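PDB 2D5F: glycinin A3B4 subunit from Glycine max, which serves as a seed storage protein of the 11S globulin family, built from two cupin domains and assembled into hexamers. Local coordinates for residues D232-K235 with Q236-V240; F217-N220 with E221-E225. All coordinates share one frame; numbering follows the deposited sequence.

Contact 1 (D232-K235 with Q236-V240); sequences DERK and QIVTV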
loop_
_atom_site.group_PDB
_atom_site.type_symbol
_atom_site.label_atom_id
_atom_site.label_comp_id
_atom_site.label_asym_id
_atom_site.label_seq_id
_atom_site.Cartn_x
_atom_site.Cartn_y
_atom_site.Cartn_z
ATOM N N ASP B 232 -11.017 25.081 40.793
ATOM C CA ASP B 232 -12.038 24.191 40.257
ATOM C C ASP B 232 -12.171 22.913 41.075
ATOM O O ASP B 232 -11.196 22.186 41.258
ATOM C CB ASP B 232 -11.691 23.831 38.814
ATOM C CG ASP B 232 -12.865 23.273 38.060
ATOM O OD1 ASP B 232 -13.750 22.678 38.707
ATOM O OD2 ASP B 232 -12.894 23.426 36.821
ATOM N N GLU B 233 -13.381 22.631 41.549
ATOM C CA GLU B 233 -13.632 21.435 42.349
ATOM C C GLU B 233 -14.690 20.542 41.710
ATOM O O GLU B 233 -15.207 19.630 42.348
ATOM C CB GLU B 233 -14.090 21.836 43.757
ATOM C CG GLU B 233 -13.165 22.826 44.453
ATOM C CD GLU B 233 -11.770 22.270 44.698
ATOM O OE1 GLU B 233 -10.863 23.062 45.035
ATOM O OE2 GLU B 233 -11.575 21.042 44.563
ATOM N N ARG B 234 -15.002 20.799 40.445
ATOM C CA ARG B 234 -16.016 20.028 39.732
ATOM C C ARG B 234 -15.520 18.677 39.206
ATOM O O ARG B 234 -16.316 17.763 38.974
ATOM C CB ARG B 234 -16.559 20.853 38.565
ATOM C CG ARG B 234 -17.171 22.190 38.963
ATOM C CD ARG B 234 -17.503 23.008 37.727
ATOM N NE ARG B 234 -16.296 23.328 36.969
ATOM C CZ ARG B 234 -16.292 23.770 35.716
ATOM N NH1 ARG B 234 -17.439 23.949 35.070
ATOM N NH2 ARG B 234 -15.140 24.024 35.104
ATOM N N LYS B 235 -14.206 18.564 39.030
ATOM C CA LYS B 235 -13.567 17.356 38.504
ATOM C C LYS B 235 -13.760 17.270 36.985
ATOM O O LYS B 235 -14.289 18.207 36.382
ATOM C CB LYS B 235 -14.091 16.102 39.220
ATOM C CG LYS B 235 -13.779 16.128 40.726
ATOM C CD LYS B 235 -14.200 14.855 41.446
ATOM C CE LYS B 235 -14.154 15.037 42.963
ATOM N NZ LYS B 235 -12.830 15.536 43.446
ATOM N N GLN B 236 -13.337 16.156 36.381
ATOM C CA GLN B 236 -13.379 15.965 34.921
ATOM C C GLN B 236 -14.700 15.998 34.142
ATOM O O GLN B 236 -14.691 16.125 32.914
ATOM C CB GLN B 236 -12.623 14.682 34.551
ATOM C CG GLN B 236 -13.034 13.470 35.345
ATOM C CD GLN B 236 -12.056 13.158 36.461
ATOM O OE1 GLN B 236 -11.245 12.236 36.351
ATOM N NE2 GLN B 236 -12.121 13.933 37.537
ATOM N N ILE B 237 -15.828 15.845 34.823
ATOM C CA ILE B 237 -17.118 15.914 34.144
ATOM C C ILE B 237 -17.926 16.975 34.880
ATOM O O ILE B 237 -18.239 16.825 36.064
ATOM C CB ILE B 237 -17.883 14.573 34.176
ATOM C CG1 ILE B 237 -17.091 13.497 33.427
ATOM C CG2 ILE B 237 -19.246 14.741 33.516
ATOM C CD1 ILE B 237 -17.801 12.157 33.347
ATOM N N VAL B 238 -18.244 18.051 34.178
ATOM C CA VAL B 238 -18.980 19.150 34.775
ATOM C C VAL B 238 -20.402 19.296 34.245
ATOM O O VAL B 238 -20.753 18.748 33.195
ATOM C CB VAL B 238 -18.241 20.470 34.534
ATOM C CG1 VAL B 238 -16.792 20.335 34.988
ATOM C CG2 VAL B 238 -18.316 20.846 33.058
ATOM N N THR B 239 -21.217 20.042 34.986
ATOM C CA THR B 239 -22.589 20.297 34.584
ATOM C C THR B 239 -22.629 21.697 33.986
ATOM O O THR B 239 -22.185 22.659 34.615
ATOM C CB THR B 239 -23.553 20.246 35.783
ATOM O OG1 THR B 239 -23.541 18.931 36.351
ATOM C CG2 THR B 239 -24.964 20.594 35.338
ATOM N N VAL B 240 -23.147 21.803 32.766
ATOM C CA VAL B 240 -23.243 23.091 32.095
ATOM C C VAL B 240 -24.611 23.684 32.423
ATOM O O VAL B 240 -25.633 23.257 31.877
ATOM C CB VAL B 240 -23.101 22.944 30.560
ATOM C CG1 VAL B 240 -23.143 24.318 29.897
ATOM C CG2 VAL B 240 -21.798 22.234 30.226
HETATM O O HOH W 1 -20.242 23.590 36.113
#
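V238 CG1 sits over the centre of one face of the R234 guanidinium, 3.5 Å from R234 CZ. R234, in the loop before strand 237-239, reaches V238, four residues on and within the strand. The first torsion of R234 sets CG anti to its carbonyl carbon (chi1 -58°). The chain then bends at chi3 (-63°), which folds the guanidinium back beside D232 and lays it across V238. R234 CB also touches the methyl, 3.6 Å from V238 CG1, so both ends of the arginine pack on it.

The edge of the guanidinium is used for polar bonds. R234 holds D232 side-on with two nitrogens. R234 NH2 forms a salt bridge to D232 OD2 at 2.9 Å, and R234 NE gives a longer bond of 3.2 Å to D232 OD1. Both bonds are nearly straight and lie in the guanidinium plane, but they meet the carboxylate about 30° out of its own plane. D232 OD1 takes a second donor, the backbone R234 N at 2.8 Å, which closes an Asx turn. A water accepts from R234 NH1 and donates to T239 O. R234 NH2 also bonds N469 O of the second subunit.

The backbone turns at K235, and K235 O lies 3.6 Å from V238 CG1. The K235 side chain leads away from the strand to a salt bridge with D170. V238 also packs on L57 and L59 of strand 56-62, the antiparallel neighbour of strand 237-239.

A leucine in place of R234 would probably leave the D232 carboxylate without its charge partner and lose the bond to the second subunit. The D232 charge is probably balanced locally by R234, while V238 covers one guanidinium face and the in-plane N-H groups stay available to D232 and the water.

Contact 2 (F217-N220 with E221-E225); sequences FNTN and EDTAE
T219 and N220 meet T223 and A224 at the start of helix 221-226. The backbone bond is from A224 N to N220 O, 3.0 Å long with an angle of 166° at the hydrogen. It closes the first turn of the helix, from residue i + 4 back to residue i. E225 N repeats the pattern one residue on, with a bond of 2.9 Å to E221 O.

N220 occupies the N-cap position. Its chi1 of 48° places CG between the backbone N and the carbonyl carbon, which brings the amide over the first turn. There it crosses the T223 side chain at about a right angle and runs alongside D222, its plane 15° from the D222 carboxylate. Before it, N218 has positive phi and is the C-prime residue of a Schellman motif that ends helix 210-216. The segment is therefore a tight helix-to-helix connection.

T219 adds van der Waals contacts. Its OG1 is anti to the backbone N (chi1 -175°) and lies close to T223 CB, at 3.1 Å. T219 CG2 reaches A224 CB more loosely, at 4.2 Å. A224 also packs on L213 and A214 of helix 210-216.

E221 extends to a salt bridge with K210 of helix 210-216. The F217 ring meets F459 of the second subunit edge-to-face, and T223 OG1 has a weak hydrogen bond to Q477 of that subunit.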
loop_
_atom_site.group_PDB
_atom_site.type_symbol
_atom_site.label_atom_id
_atom_site.label_comp_id
_atom_site.label_asym_id
_atom_site.label_seq_id
_atom_site.Cartn_x
_atom_site.Cartn_y
_atom_site.Cartn_z
ATOM N N PHE B 217 0.354 32.247 25.447
ATOM C CA PHE B 217 -0.929 32.465 24.798
ATOM C C PHE B 217 -1.272 33.933 24.540
ATOM O O PHE B 217 -2.387 34.245 24.121
ATOM C CB PHE B 217 -2.030 31.810 25.641
ATOM C CG PHE B 217 -1.839 30.327 25.848
ATOM C CD1 PHE B 217 -2.308 29.708 27.006
ATOM C CD2 PHE B 217 -1.196 29.547 24.883
ATOM C CE1 PHE B 217 -2.140 28.341 27.205
ATOM C CE2 PHE B 217 -1.022 28.173 25.072
ATOM C CZ PHE B 217 -1.495 27.570 26.236
ATOM N N ASN B 218 -0.317 34.828 24.781
ATOM C CA ASN B 218 -0.536 36.258 24.566
ATOM C C ASN B 218 -1.829 36.716 25.227
ATOM O O ASN B 218 -2.684 37.330 24.592
ATOM C CB ASN B 218 -0.585 36.571 23.066
ATOM C CG ASN B 218 -0.817 38.050 22.782
ATOM O OD1 ASN B 218 -0.109 38.917 23.300
ATOM N ND2 ASN B 218 -1.810 38.343 21.947
ATOM N N THR B 219 -1.964 36.413 26.510
ATOM C CA THR B 219 -3.149 36.785 27.263
ATOM C C THR B 219 -2.715 37.414 28.583
ATOM O O THR B 219 -1.521 37.508 28.864
ATOM C CB THR B 219 -4.012 35.541 27.548
ATOM O OG1 THR B 219 -5.228 35.938 28.184
ATOM C CG2 THR B 219 -3.266 34.572 28.455
ATOM N N ASN B 220 -3.677 37.857 29.387
ATOM C CA ASN B 220 -3.360 38.453 30.682
ATOM C C ASN B 220 -3.210 37.335 31.712
ATOM O O ASN B 220 -3.704 36.227 31.500
ATOM C CB ASN B 220 -4.463 39.423 31.111
ATOM C CG ASN B 220 -5.844 38.827 30.973
ATOM O OD1 ASN B 220 -6.329 38.605 29.861
ATOM N ND2 ASN B 220 -6.486 38.552 32.105
ATOM N N GLU B 221 -2.533 37.619 32.822
ATOM C CA GLU B 221 -2.322 36.607 33.855
ATOM C C GLU B 221 -3.598 36.159 34.550
ATOM O O GLU B 221 -3.632 35.095 35.166
ATOM C CB GLU B 221 -1.307 37.100 34.887
ATOM C CG GLU B 221 0.052 37.394 34.281
ATOM C CD GLU B 221 1.180 37.266 35.276
ATOM O OE1 GLU B 221 2.337 37.537 34.892
ATOM O OE2 GLU B 221 0.918 36.889 36.439
ATOM N N ASP B 222 -4.647 36.967 34.457
ATOM C CA ASP B 222 -5.918 36.598 35.066
ATOM C C ASP B 222 -6.483 35.418 34.280
ATOM O O ASP B 222 -6.886 34.406 34.856
ATOM C CB ASP B 222 -6.908 37.760 35.012
ATOM C CG ASP B 222 -8.307 37.344 35.429
ATOM O OD1 ASP B 222 -8.509 37.048 36.630
ATOM O OD2 ASP B 222 -9.203 37.298 34.553
ATOM N N THR B 223 -6.510 35.564 32.957
ATOM C CA THR B 223 -7.009 34.513 32.077
ATOM C C THR B 223 -6.121 33.278 32.221
ATOM O O THR B 223 -6.614 32.158 32.342
ATOM C CB THR B 223 -6.999 34.968 30.601
ATOM O OG1 THR B 223 -7.865 36.097 30.441
ATOM C CG2 THR B 223 -7.470 33.844 29.683
ATOM N N ALA B 224 -4.809 33.498 32.227
ATOM C CA ALA B 224 -3.843 32.412 32.345
ATOM C C ALA B 224 -4.000 31.622 33.640
ATOM O O ALA B 224 -3.832 30.401 33.645
ATOM C CB ALA B 224 -2.422 32.958 32.230
ATOM N N GLU B 225 -4.311 32.304 34.740
ATOM C CA GLU B 225 -4.488 31.604 36.006
ATOM C C GLU B 225 -5.705 30.689 35.921
ATOM O O GLU B 225 -5.675 29.562 36.411
ATOM C CB GLU B 225 -4.662 32.590 37.170
ATOM C CG GLU B 225 -4.994 31.911 38.504
ATOM C CD GLU B 225 -3.815 31.164 39.128
ATOM O OE1 GLU B 225 -3.074 30.469 38.401
ATOM O OE2 GLU B 225 -3.639 31.262 40.363
#

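In the fold
Contact 2 comes first along the chain, at the start of helix 221-226. Contact 1 follows, where the loop after that helix turns into strand 237-239. Their centres are 21 Å apart and their nearest atoms about 8 Å, without touching. Contact 2 belongs to the helical pair 210-216 and 221-226, far from the chain centre. Contact 1 joins the sheet that contains strand 56-62, so the chain passes from projecting helices back to the beta structure of the N-terminal cupin domain. Both contacts lie on the same side of the chain's centre and both touch the second subunit, consistent with a part in the assembly of the hexamer.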